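Local coordinates for protein ORF 37 (Human herpesvirus 8 type M, PDB 3FHD) that cuts double- and single-stranded DNA as an endonuclease and exonuclease, processing branched viral DNA intermediates into unit-length genomes for packaging, at residues S241-A246 with V264-C269; Y424-G429 with T462-P467; I165-F170 with F396-L401; S362-L367 with P456-V461. One frame throughout, in Å; residues are numbered along the deposited sequence.

Contact 1 of 4, residues S241-A246 with V264-C269; sequences SLDFAA and VYEIKC. With MG (magnesium ion), chain E; SO4 (sulfate ion), chain B.
D243 meets E266 and I267 in a metal-carboxylate contact at the edge of the large mixed sheet, where a loop enters the short strand 244-245 beside strand 262-269. Together with K268 these residues supply the acidic and E-X-K elements of a PD-(D/E)XK nuclease. Three oxygens, D243 OD2, E266 OE2 and the carbonyl O of I267, bind magnesium, each at 2.4 Å from the ion. The metal reconciles a carboxylate pair whose planes stand 60° apart and whose OD2 of D243 and OE2 of E266 lie only 3.0 Å from each other. D243 OD2 has a second grip: its anti lone pair takes the N-H of I267 at 2.7 Å, measured from N, which fixes the carboxylate's rotation. E266 starts away from D243, but a bend at chi2 (54°) brings CD round toward the ion. K268 NZ then reaches OE2 of E266 at 2.9 Å from above the carboxylate plane, a salt bridge within the strand. Beyond the site, Y265 N bonds to F244 O at 2.9 Å, and the F244 ring turns its edge toward the face of Y265, offset, with the two CD2 atoms the closest pair. Helix 203-217 packs on I267 through V209 and K210, helix 394-412 on L242 and E266, and strand 423-432 continues the sheet beyond strand 262-269.

Contact 2 of 4, residues Y424-G429 with T462-P467; sequences YYIATG and TPVYFP
F466 turns its ring edge toward one face of Y424 beside an antiparallel strand pair in the middle of the large mixed sheet, where strand 423-432 runs against strand 455-464. The two rings form an offset edge-to-face pair with centroids 6.0 Å apart and planes at 61°, the nearest atoms being CE2 of F466 and CD2 of Y424. The carbonyl O of V464 lies at the edge of the Y424 ring, near its plane. Y425 leaves the sheet on the other face with P463: its CD1 stands 3.8 Å from P463 CA, while its ring stacks with that of Y265 from the next strand. I426 and T462 form a hydrogen-bonded pair, with I426 N to T462 O at 2.8 Å and T462 N to I426 O at 2.9 Å. Two residues on, past the non-hydrogen-bonded pair Y425/P463, V464 N bonds to Y424 O at 3.0 Å, standing 44° above the carbonyl plane. On the face shared with Y424, CD1 of I426 packs against CG2 of V464, the branch anti to the carbonyl carbon. The same face meets helix 394-412: Y424 and F466 both touch S403, V464 touches F396, and the hydroxyl of Y424 bonds to E407. Two waters bridge the strands. One accepts from Y424 N and donates to V464 O. T462 OG1 is also hydrogen-bonded to S362 OG, and T428 OG1 to Y325 OH. The other water donates to I426 O and is hydrogen-bonded to T428 OG1 at 2.9 Å and to T462 OG1 at 2.8 Å.

Contact 3 of 4, residues I165-F170 with F396-L401; sequences ISSSKF and FYQVLL. With SO4 (sulfate ion), chain B.
S167 and Q398 join an anion-binding turn, the serine run 166-168 that leads into helix 170-175, to the side of helix 394-412. A sulfate, probably from the crystallisation liquor, sits in the turn. S167 OG donates to its O3 at 2.6 Å, S168 OG to its O1 at 2.9 Å, and the backbone N of S167 and of S168 add bonds to the same two oxygens. S167 reaches the ion with OG between the backbone N and the carbonyl carbon (chi1 78°). The extended Q398 comes from across the contact: its NE2 gives a weak bond to S167 OG at 3.3 Å and another weak one to sulfate O2, while its OE1 accepts from K268 NZ. Q398 thus links the sulfate pocket to the lysine beside the metal. Beside these polar groups the contact turns apolar. F170 lays one face under L401, whose CB makes a CH-pi contact 4.3 Å from the ring centroid, offset toward the rim. CD2 of F170 reaches the ring edge of Y397 at CD1, 3.9 Å away, the two side chains crossing at about a right angle, and F170 CE2 meets CD2 of L400. CD2 of L401 rests on the backbone leading into the turn, 3.5 Å from I165 O. R161 and S241 also hydrogen-bond to the sulfate. A tetrahedral anion held by backbone N-H groups and serine hydroxyls a short way from the bound magnesium is consistent with a phosphate-binding position in a PD-(D/E)XK nuclease, where the DNA backbone could pass.

Contact 4 of 4, residues S362-L367 with P456-V461; sequences SDVYVL and PTLLIV
P456, near the start of its strand, packs CB against CD1 of L367 at 3.7 Å, the first contact of an antiparallel pair between strands 455-464 and 362-367 of the large mixed sheet. T457 follows with its side chain turned away and its carbonyl working: T457 O accepts from L367 N at 3.0 Å, the donor standing 38° above the carbonyl plane, and a water bridges the same oxygen to L367 O. T457 and L458 together face F430 of the neighbouring strand, a classic beta bulge. L458 has CG anti to the backbone N (chi1 -172°), and its CD1 lies 3.7 Å from CG1 of V364 while also touching CG2 of V366. L459 lies on the other face. Its backbone makes both bonds with Y365, the shorter from Y365 N to L459 O at 2.7 Å, and its CD2 runs beside CD2 of the Y365 ring, 4.0 Å away, with the two side chains pointing the same way. I460 returns to the face of V364, its CG1 near CG2 of V364 and its CG2 near CB of S362. V461 closes the segment: it bonds both ways with D363, and its CG2 reaches CE2 of Y365 at 3.9 Å. Of the first strand's polar ends, D363 makes salt bridges to K384 and R382, and S362 OG bonds to T462 OG1, just beyond V461. Between residues 362-367 and 456-461, then, polar exchange is confined to backbone and water, and side chains meet through hydrocarbon on both faces.

Overall arrangement
Contacts 1, 2 and 4 are steps across one mixed sheet, whereas contact 3 fastens helix 394-412 to a turn that follows a strand of the smaller sheet. Contacts 2 and 4 share strand 455-464, and contact 1 joins contact 2 through neighbouring strands 262-269 and 423-432. All four are largely buried; only contact 3 includes an exposed touching residue, S168, though its centre lies about 7 Å from the centre of the chain, against about 21 Å for contact 4. Chemistry changes too: metal and carboxylates in contact 1, serine hydroxyls on the sulfate beside an F170 cluster in contact 3, rings in contact 2, and a backbone ladder with hydrocarbon packing, including the ring of Y365, in contact 4.

Contact 1 of 4, residues S241-A246 with V264-C269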
# COMPACT_ATOMS: atom_id res chain seq x y z
N SER A 241 -2.52 1.92 -1.29
CA SER A 241 -2.43 3.02 -0.33
C SER A 241 -0.95 3.05 0.12
O SER A 241 -0.26 2.01 0.08
CB SER A 241 -3.38 2.86 0.87
OG SER A 241 -3.12 1.65 1.54
N LEU A 242 -0.45 4.21 0.49
CA LEU A 242 0.91 4.30 0.94
C LEU A 242 0.96 4.46 2.46
O LEU A 242 0.04 5.02 3.04
CB LEU A 242 1.60 5.48 0.29
CG LEU A 242 1.62 5.57 -1.26
CD1 LEU A 242 2.29 6.86 -1.70
CD2 LEU A 242 2.33 4.37 -1.91
N ASP A 243 2.04 4.01 3.08
CA ASP A 243 2.16 4.20 4.53
C ASP A 243 2.68 5.61 4.85
O ASP A 243 2.12 6.29 5.71
CB ASP A 243 3.10 3.16 5.15
CG ASP A 243 2.59 1.74 5.00
OD1 ASP A 243 1.41 1.55 4.66
OD2 ASP A 243 3.36 0.80 5.22
N PHE A 244 3.75 6.03 4.19
CA PHE A 244 4.42 7.31 4.49
C PHE A 244 5.21 7.82 3.30
O PHE A 244 5.80 7.02 2.58
CB PHE A 244 5.40 7.07 5.65
CG PHE A 244 6.20 8.29 6.04
CD1 PHE A 244 5.66 9.27 6.85
CD2 PHE A 244 7.50 8.45 5.57
CE1 PHE A 244 6.45 10.42 7.20
CE2 PHE A 244 8.26 9.58 5.90
CZ PHE A 244 7.74 10.56 6.72
N ALA A 245 5.26 9.15 3.10
CA ALA A 245 6.13 9.74 2.08
C ALA A 245 6.71 11.05 2.57
O ALA A 245 6.04 11.83 3.29
CB ALA A 245 5.39 9.92 0.78
N ALA A 246 7.95 11.29 2.19
CA ALA A 246 8.61 12.56 2.47
C ALA A 246 8.72 13.37 1.17
O ALA A 246 8.86 12.79 0.08
CB ALA A 246 9.99 12.30 3.10
N VAL A 264 9.42 7.40 -0.81
CA VAL A 264 8.21 6.64 -0.42
C VAL A 264 8.61 5.45 0.48
O VAL A 264 9.48 4.66 0.10
CB VAL A 264 7.37 6.22 -1.68
CG1 VAL A 264 6.16 5.37 -1.27
CG2 VAL A 264 6.94 7.49 -2.48
N TYR A 265 7.94 5.29 1.63
CA TYR A 265 8.25 4.18 2.56
C TYR A 265 7.07 3.22 2.83
O TYR A 265 5.95 3.68 3.14
CB TYR A 265 8.75 4.69 3.93
CG TYR A 265 9.99 5.58 3.93
CD1 TYR A 265 11.19 5.14 4.49
CD2 TYR A 265 9.93 6.89 3.43
CE1 TYR A 265 12.32 5.98 4.52
CE2 TYR A 265 11.04 7.73 3.47
CZ TYR A 265 12.23 7.27 4.01
OH TYR A 265 13.33 8.09 4.02
N GLU A 266 7.30 1.93 2.64
CA GLU A 266 6.39 0.89 3.08
C GLU A 266 6.87 0.41 4.48
O GLU A 266 7.99 -0.02 4.63
CB GLU A 266 6.38 -0.26 2.07
CG GLU A 266 5.60 -1.50 2.48
CD GLU A 266 4.14 -1.22 2.88
OE1 GLU A 266 3.40 -0.42 2.23
OE2 GLU A 266 3.70 -1.88 3.84
N ILE A 267 5.99 0.48 5.48
CA ILE A 267 6.37 0.20 6.87
C ILE A 267 5.99 -1.23 7.25
O ILE A 267 4.89 -1.66 6.95
CB ILE A 267 5.72 1.24 7.83
CG1 ILE A 267 6.39 2.61 7.65
CG2 ILE A 267 5.77 0.78 9.33
CD1 ILE A 267 5.55 3.76 8.11
N LYS A 268 6.91 -2.00 7.86
CA LYS A 268 6.61 -3.36 8.37
C LYS A 268 7.10 -3.45 9.83
O LYS A 268 8.06 -2.78 10.18
CB LYS A 268 7.36 -4.45 7.57
CG LYS A 268 7.05 -4.45 6.07
CD LYS A 268 5.57 -4.79 5.86
CE LYS A 268 5.20 -4.68 4.38
NZ LYS A 268 3.74 -4.76 4.19
N CYS A 269 6.43 -4.22 10.66
CA CYS A 269 6.93 -4.44 12.03
C CYS A 269 7.25 -5.90 12.22
O CYS A 269 6.55 -6.76 11.66
CB CYS A 269 5.91 -3.94 13.06
SG CYS A 269 5.43 -2.25 12.83
MG MG E . 2.74 -1.39 5.96
S SO4 B . -2.45 -1.73 -0.14
O1 SO4 B . -3.02 -3.02 -0.50
O2 SO4 B . -1.36 -1.94 0.81
O3 SO4 B . -1.94 -1.16 -1.37
O4 SO4 B . -3.49 -0.85 0.34
O HOH W 1 3.99 2.72 1.33
O HOH W 2 0.74 -1.65 3.98

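Contact 2 of 4, residues Y424-G429 with T462-P467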
# COMPACT_ATOMS: atom_id res chain seq x y z
N TYR A 424 12.30 4.57 -3.22
CA TYR A 424 11.42 3.65 -2.45
C TYR A 424 12.20 2.90 -1.39
O TYR A 424 13.39 2.57 -1.59
CB TYR A 424 10.69 2.67 -3.39
CG TYR A 424 9.93 3.42 -4.45
CD1 TYR A 424 8.66 3.96 -4.18
CD2 TYR A 424 10.54 3.68 -5.69
CE1 TYR A 424 8.01 4.72 -5.16
CE2 TYR A 424 9.88 4.43 -6.67
CZ TYR A 424 8.64 4.96 -6.40
OH TYR A 424 8.01 5.69 -7.39
N TYR A 425 11.55 2.64 -0.27
CA TYR A 425 12.18 1.99 0.89
C TYR A 425 11.20 1.11 1.62
O TYR A 425 9.98 1.35 1.61
CB TYR A 425 12.69 3.04 1.89
CG TYR A 425 13.59 4.11 1.30
CD1 TYR A 425 14.98 3.92 1.22
CD2 TYR A 425 13.05 5.28 0.80
CE1 TYR A 425 15.81 4.93 0.66
CE2 TYR A 425 13.84 6.27 0.25
CZ TYR A 425 15.22 6.10 0.18
OH TYR A 425 15.96 7.11 -0.38
N ILE A 426 11.73 0.06 2.25
CA ILE A 426 10.99 -0.64 3.28
C ILE A 426 11.59 -0.20 4.62
O ILE A 426 12.80 -0.29 4.83
CB ILE A 426 11.07 -2.15 3.12
CG1 ILE A 426 10.35 -2.58 1.83
CG2 ILE A 426 10.45 -2.86 4.35
CD1 ILE A 426 10.81 -3.97 1.32
N ALA A 427 10.70 0.29 5.50
CA ALA A 427 11.08 0.71 6.85
C ALA A 427 10.60 -0.34 7.85
O ALA A 427 9.41 -0.48 8.06
CB ALA A 427 10.47 2.04 7.17
N THR A 428 11.54 -1.04 8.49
CA THR A 428 11.24 -2.15 9.37
C THR A 428 11.48 -1.70 10.80
O THR A 428 12.59 -1.30 11.13
CB THR A 428 12.17 -3.34 9.07
OG1 THR A 428 11.91 -3.86 7.76
CG2 THR A 428 11.93 -4.46 10.06
N GLY A 429 10.43 -1.78 11.63
CA GLY A 429 10.51 -1.46 13.05
C GLY A 429 10.58 -2.69 13.95
O GLY A 429 9.95 -3.69 13.68
N THR A 462 15.65 0.07 4.16
CA THR A 462 16.20 -0.68 3.05
C THR A 462 15.67 -0.11 1.73
O THR A 462 14.45 -0.08 1.52
CB THR A 462 15.81 -2.19 3.20
OG1 THR A 462 16.30 -2.70 4.46
CG2 THR A 462 16.38 -3.03 2.07
N PRO A 463 16.58 0.36 0.83
CA PRO A 463 16.19 0.82 -0.52
C PRO A 463 15.64 -0.31 -1.41
O PRO A 463 15.99 -1.49 -1.22
CB PRO A 463 17.51 1.38 -1.10
CG PRO A 463 18.57 0.78 -0.33
CD PRO A 463 18.03 0.51 1.06
N VAL A 464 14.75 0.04 -2.34
CA VAL A 464 14.21 -0.91 -3.31
C VAL A 464 14.23 -0.22 -4.70
O VAL A 464 13.71 0.86 -4.85
CB VAL A 464 12.74 -1.35 -3.00
CG1 VAL A 464 12.36 -2.57 -3.89
CG2 VAL A 464 12.53 -1.74 -1.51
N TYR A 465 14.87 -0.87 -5.67
CA TYR A 465 14.94 -0.37 -7.06
C TYR A 465 14.19 -1.31 -8.00
O TYR A 465 14.16 -2.52 -7.75
CB TYR A 465 16.40 -0.20 -7.49
CG TYR A 465 17.23 0.68 -6.57
CD1 TYR A 465 17.26 2.07 -6.74
CD2 TYR A 465 17.96 0.13 -5.52
CE1 TYR A 465 18.03 2.88 -5.87
CE2 TYR A 465 18.71 0.93 -4.65
CZ TYR A 465 18.74 2.30 -4.83
OH TYR A 465 19.50 3.09 -3.98
N PHE A 466 13.60 -0.77 -9.08
CA PHE A 466 12.75 -1.54 -10.01
C PHE A 466 13.15 -1.35 -11.49
O PHE A 466 12.84 -0.30 -12.10
CB PHE A 466 11.25 -1.22 -9.84
CG PHE A 466 10.77 -1.33 -8.43
CD1 PHE A 466 10.55 -2.58 -7.86
CD2 PHE A 466 10.56 -0.18 -7.66
CE1 PHE A 466 10.13 -2.67 -6.53
CE2 PHE A 466 10.14 -0.27 -6.35
CZ PHE A 466 9.94 -1.51 -5.77
N PRO A 467 13.83 -2.36 -12.08
CA PRO A 467 14.18 -2.29 -13.50
C PRO A 467 12.90 -2.16 -14.34
O PRO A 467 11.86 -2.72 -13.96
CB PRO A 467 14.87 -3.64 -13.78
CG PRO A 467 15.23 -4.19 -12.42
CD PRO A 467 14.22 -3.65 -11.47
O HOH W 3 14.33 3.48 -5.11
O HOH W 4 14.03 -2.68 6.17

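Contact 3 of 4, residues I165-F170 with F396-L401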
# COMPACT_ATOMS: atom_id res chain seq x y z
N ILE A 165 -6.61 -5.12 -7.83
CA ILE A 165 -5.38 -5.75 -7.39
C ILE A 165 -4.57 -4.64 -6.68
O ILE A 165 -4.05 -3.74 -7.33
CB ILE A 165 -4.58 -6.34 -8.54
CG1 ILE A 165 -5.31 -7.58 -9.14
CG2 ILE A 165 -3.16 -6.80 -8.03
CD1 ILE A 165 -4.75 -8.00 -10.53
N SER A 166 -4.55 -4.71 -5.35
CA SER A 166 -3.91 -3.70 -4.51
C SER A 166 -2.48 -4.17 -4.26
O SER A 166 -2.15 -5.30 -4.58
CB SER A 166 -4.68 -3.55 -3.20
OG SER A 166 -4.69 -4.79 -2.49
N SER A 167 -1.63 -3.31 -3.68
CA SER A 167 -0.25 -3.70 -3.48
C SER A 167 0.01 -4.87 -2.52
O SER A 167 0.96 -5.60 -2.71
CB SER A 167 0.64 -2.48 -3.14
OG SER A 167 0.46 -2.10 -1.78
N SER A 168 -0.86 -5.07 -1.54
CA SER A 168 -0.81 -6.23 -0.64
C SER A 168 -1.20 -7.56 -1.34
O SER A 168 -0.94 -8.62 -0.80
CB SER A 168 -1.78 -6.00 0.54
OG SER A 168 -3.11 -5.90 0.06
N LYS A 169 -1.84 -7.47 -2.51
CA LYS A 169 -2.25 -8.64 -3.31
C LYS A 169 -1.40 -8.79 -4.58
O LYS A 169 -1.58 -9.73 -5.35
CB LYS A 169 -3.70 -8.52 -3.75
CG LYS A 169 -4.71 -8.69 -2.59
CD LYS A 169 -6.11 -8.57 -3.12
CE LYS A 169 -7.05 -8.20 -2.01
NZ LYS A 169 -8.42 -8.64 -2.38
N PHE A 170 -0.47 -7.88 -4.83
CA PHE A 170 0.24 -7.91 -6.13
C PHE A 170 1.11 -9.17 -6.37
O PHE A 170 1.09 -9.77 -7.46
CB PHE A 170 1.00 -6.59 -6.37
CG PHE A 170 1.56 -6.49 -7.78
CD1 PHE A 170 0.71 -6.31 -8.86
CD2 PHE A 170 2.92 -6.61 -8.00
CE1 PHE A 170 1.22 -6.24 -10.18
CE2 PHE A 170 3.46 -6.54 -9.31
CZ PHE A 170 2.61 -6.36 -10.41
N PHE A 396 8.68 -7.04 -1.96
CA PHE A 396 9.29 -6.48 -3.15
C PHE A 396 8.23 -6.11 -4.20
O PHE A 396 8.24 -4.99 -4.72
CB PHE A 396 10.37 -7.40 -3.75
CG PHE A 396 10.96 -6.85 -5.01
CD1 PHE A 396 11.99 -5.88 -4.95
CD2 PHE A 396 10.49 -7.26 -6.26
CE1 PHE A 396 12.53 -5.34 -6.13
CE2 PHE A 396 11.05 -6.72 -7.45
CZ PHE A 396 12.05 -5.76 -7.37
N TYR A 397 7.31 -7.04 -4.45
CA TYR A 397 6.18 -6.87 -5.36
C TYR A 397 5.21 -5.76 -4.87
O TYR A 397 4.64 -5.05 -5.67
CB TYR A 397 5.40 -8.19 -5.41
CG TYR A 397 6.05 -9.19 -6.31
CD1 TYR A 397 5.55 -9.43 -7.59
CD2 TYR A 397 7.22 -9.86 -5.92
CE1 TYR A 397 6.17 -10.36 -8.46
CE2 TYR A 397 7.86 -10.77 -6.78
CZ TYR A 397 7.32 -11.01 -8.05
OH TYR A 397 7.93 -11.91 -8.92
N GLN A 398 4.98 -5.70 -3.57
CA GLN A 398 4.15 -4.63 -2.98
C GLN A 398 4.68 -3.22 -3.29
O GLN A 398 3.92 -2.37 -3.74
CB GLN A 398 4.00 -4.84 -1.46
CG GLN A 398 3.25 -3.69 -0.77
CD GLN A 398 2.75 -4.07 0.61
OE1 GLN A 398 3.42 -4.81 1.35
NE2 GLN A 398 1.56 -3.58 0.97
N VAL A 399 5.97 -2.99 -3.06
CA VAL A 399 6.56 -1.67 -3.30
C VAL A 399 6.64 -1.42 -4.82
O VAL A 399 6.55 -0.27 -5.27
CB VAL A 399 7.94 -1.52 -2.60
CG1 VAL A 399 8.50 -0.11 -2.81
CG2 VAL A 399 7.82 -1.81 -1.10
N LEU A 400 6.84 -2.49 -5.59
CA LEU A 400 6.87 -2.41 -7.06
C LEU A 400 5.56 -1.79 -7.54
O LEU A 400 5.59 -0.84 -8.34
CB LEU A 400 7.07 -3.81 -7.69
CG LEU A 400 7.39 -3.80 -9.19
CD1 LEU A 400 8.25 -5.01 -9.60
CD2 LEU A 400 6.16 -3.68 -10.05
N LEU A 401 4.43 -2.35 -7.10
CA LEU A 401 3.15 -1.73 -7.50
C LEU A 401 2.94 -0.28 -6.99
O LEU A 401 2.40 0.55 -7.72
CB LEU A 401 1.94 -2.60 -7.14
CG LEU A 401 0.59 -2.13 -7.72
CD1 LEU A 401 0.58 -2.18 -9.30
CD2 LEU A 401 -0.61 -2.97 -7.15
S SO4 B . -2.45 -1.73 -0.14
O1 SO4 B . -3.02 -3.02 -0.50
O2 SO4 B . -1.36 -1.94 0.81
O3 SO4 B . -1.94 -1.16 -1.37
O4 SO4 B . -3.49 -0.85 0.34

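Contact 4 of 4, residues S362-L367 with P456-V461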
# COMPACT_ATOMS: atom_id res chain seq x y z
N SER A 362 21.48 -0.91 3.49
CA SER A 362 20.45 -0.50 4.46
C SER A 362 21.03 0.43 5.53
O SER A 362 22.18 0.29 5.91
CB SER A 362 19.86 -1.73 5.14
OG SER A 362 19.01 -2.45 4.29
N ASP A 363 20.23 1.38 6.00
CA ASP A 363 20.60 2.19 7.16
C ASP A 363 19.99 1.56 8.40
O ASP A 363 18.79 1.29 8.43
CB ASP A 363 20.08 3.62 7.02
CG ASP A 363 20.80 4.40 5.92
OD1 ASP A 363 22.03 4.42 5.92
OD2 ASP A 363 20.12 4.99 5.05
N VAL A 364 20.81 1.35 9.44
CA VAL A 364 20.27 0.85 10.71
C VAL A 364 20.30 1.95 11.77
O VAL A 364 21.32 2.57 11.96
CB VAL A 364 21.05 -0.39 11.20
CG1 VAL A 364 20.48 -0.88 12.53
CG2 VAL A 364 20.99 -1.49 10.13
N TYR A 365 19.17 2.18 12.46
CA TYR A 365 19.06 3.19 13.51
C TYR A 365 18.79 2.50 14.84
O TYR A 365 17.74 1.90 15.04
CB TYR A 365 17.91 4.17 13.23
CG TYR A 365 18.04 4.86 11.92
CD1 TYR A 365 18.71 6.08 11.83
CD2 TYR A 365 17.53 4.28 10.75
CE1 TYR A 365 18.84 6.74 10.62
CE2 TYR A 365 17.68 4.93 9.51
CZ TYR A 365 18.36 6.16 9.47
OH TYR A 365 18.52 6.85 8.29
N VAL A 366 19.75 2.57 15.74
CA VAL A 366 19.55 2.08 17.10
C VAL A 366 18.93 3.23 17.88
O VAL A 366 19.47 4.34 17.89
CB VAL A 366 20.87 1.61 17.72
CG1 VAL A 366 20.67 1.22 19.20
CG2 VAL A 366 21.48 0.45 16.91
N LEU A 367 17.80 3.00 18.54
CA LEU A 367 17.15 4.10 19.24
C LEU A 367 17.58 4.16 20.70
O LEU A 367 17.95 3.13 21.27
CB LEU A 367 15.62 4.00 19.12
CG LEU A 367 15.08 3.85 17.68
CD1 LEU A 367 13.63 3.38 17.66
CD2 LEU A 367 15.26 5.15 16.89
N PRO A 456 9.58 1.20 20.57
CA PRO A 456 10.52 0.96 19.46
C PRO A 456 11.98 0.96 19.90
O PRO A 456 12.41 1.83 20.69
CB PRO A 456 10.23 2.09 18.48
CG PRO A 456 9.64 3.19 19.32
CD PRO A 456 8.95 2.53 20.48
N THR A 457 12.73 -0.01 19.38
CA THR A 457 14.12 -0.20 19.74
C THR A 457 15.07 -0.01 18.55
O THR A 457 16.20 0.44 18.73
CB THR A 457 14.38 -1.62 20.31
OG1 THR A 457 13.99 -2.58 19.31
CG2 THR A 457 13.59 -1.86 21.60
N LEU A 458 14.60 -0.37 17.36
CA LEU A 458 15.47 -0.45 16.19
C LEU A 458 14.66 -0.17 14.94
O LEU A 458 13.52 -0.62 14.82
CB LEU A 458 16.04 -1.86 16.12
CG LEU A 458 17.14 -2.26 15.12
CD1 LEU A 458 18.49 -1.66 15.53
CD2 LEU A 458 17.22 -3.81 15.10
N LEU A 459 15.28 0.58 14.02
CA LEU A 459 14.69 0.90 12.72
C LEU A 459 15.69 0.55 11.62
O LEU A 459 16.86 0.95 11.66
CB LEU A 459 14.28 2.38 12.65
CG LEU A 459 13.59 2.89 11.37
CD1 LEU A 459 12.22 2.30 11.20
CD2 LEU A 459 13.54 4.42 11.33
N ILE A 460 15.26 -0.23 10.64
CA ILE A 460 16.09 -0.51 9.47
C ILE A 460 15.39 0.06 8.22
O ILE A 460 14.21 -0.19 8.03
CB ILE A 460 16.31 -2.01 9.32
CG1 ILE A 460 16.98 -2.57 10.61
CG2 ILE A 460 17.15 -2.30 8.07
CD1 ILE A 460 17.47 -4.00 10.49
N VAL A 461 16.13 0.82 7.42
CA VAL A 461 15.60 1.38 6.18
C VAL A 461 16.38 0.75 5.04
O VAL A 461 17.61 0.86 4.98
CB VAL A 461 15.66 2.94 6.16
CG1 VAL A 461 15.16 3.49 4.81
CG2 VAL A 461 14.83 3.54 7.31
O HOH W 5 17.51 0.70 21.13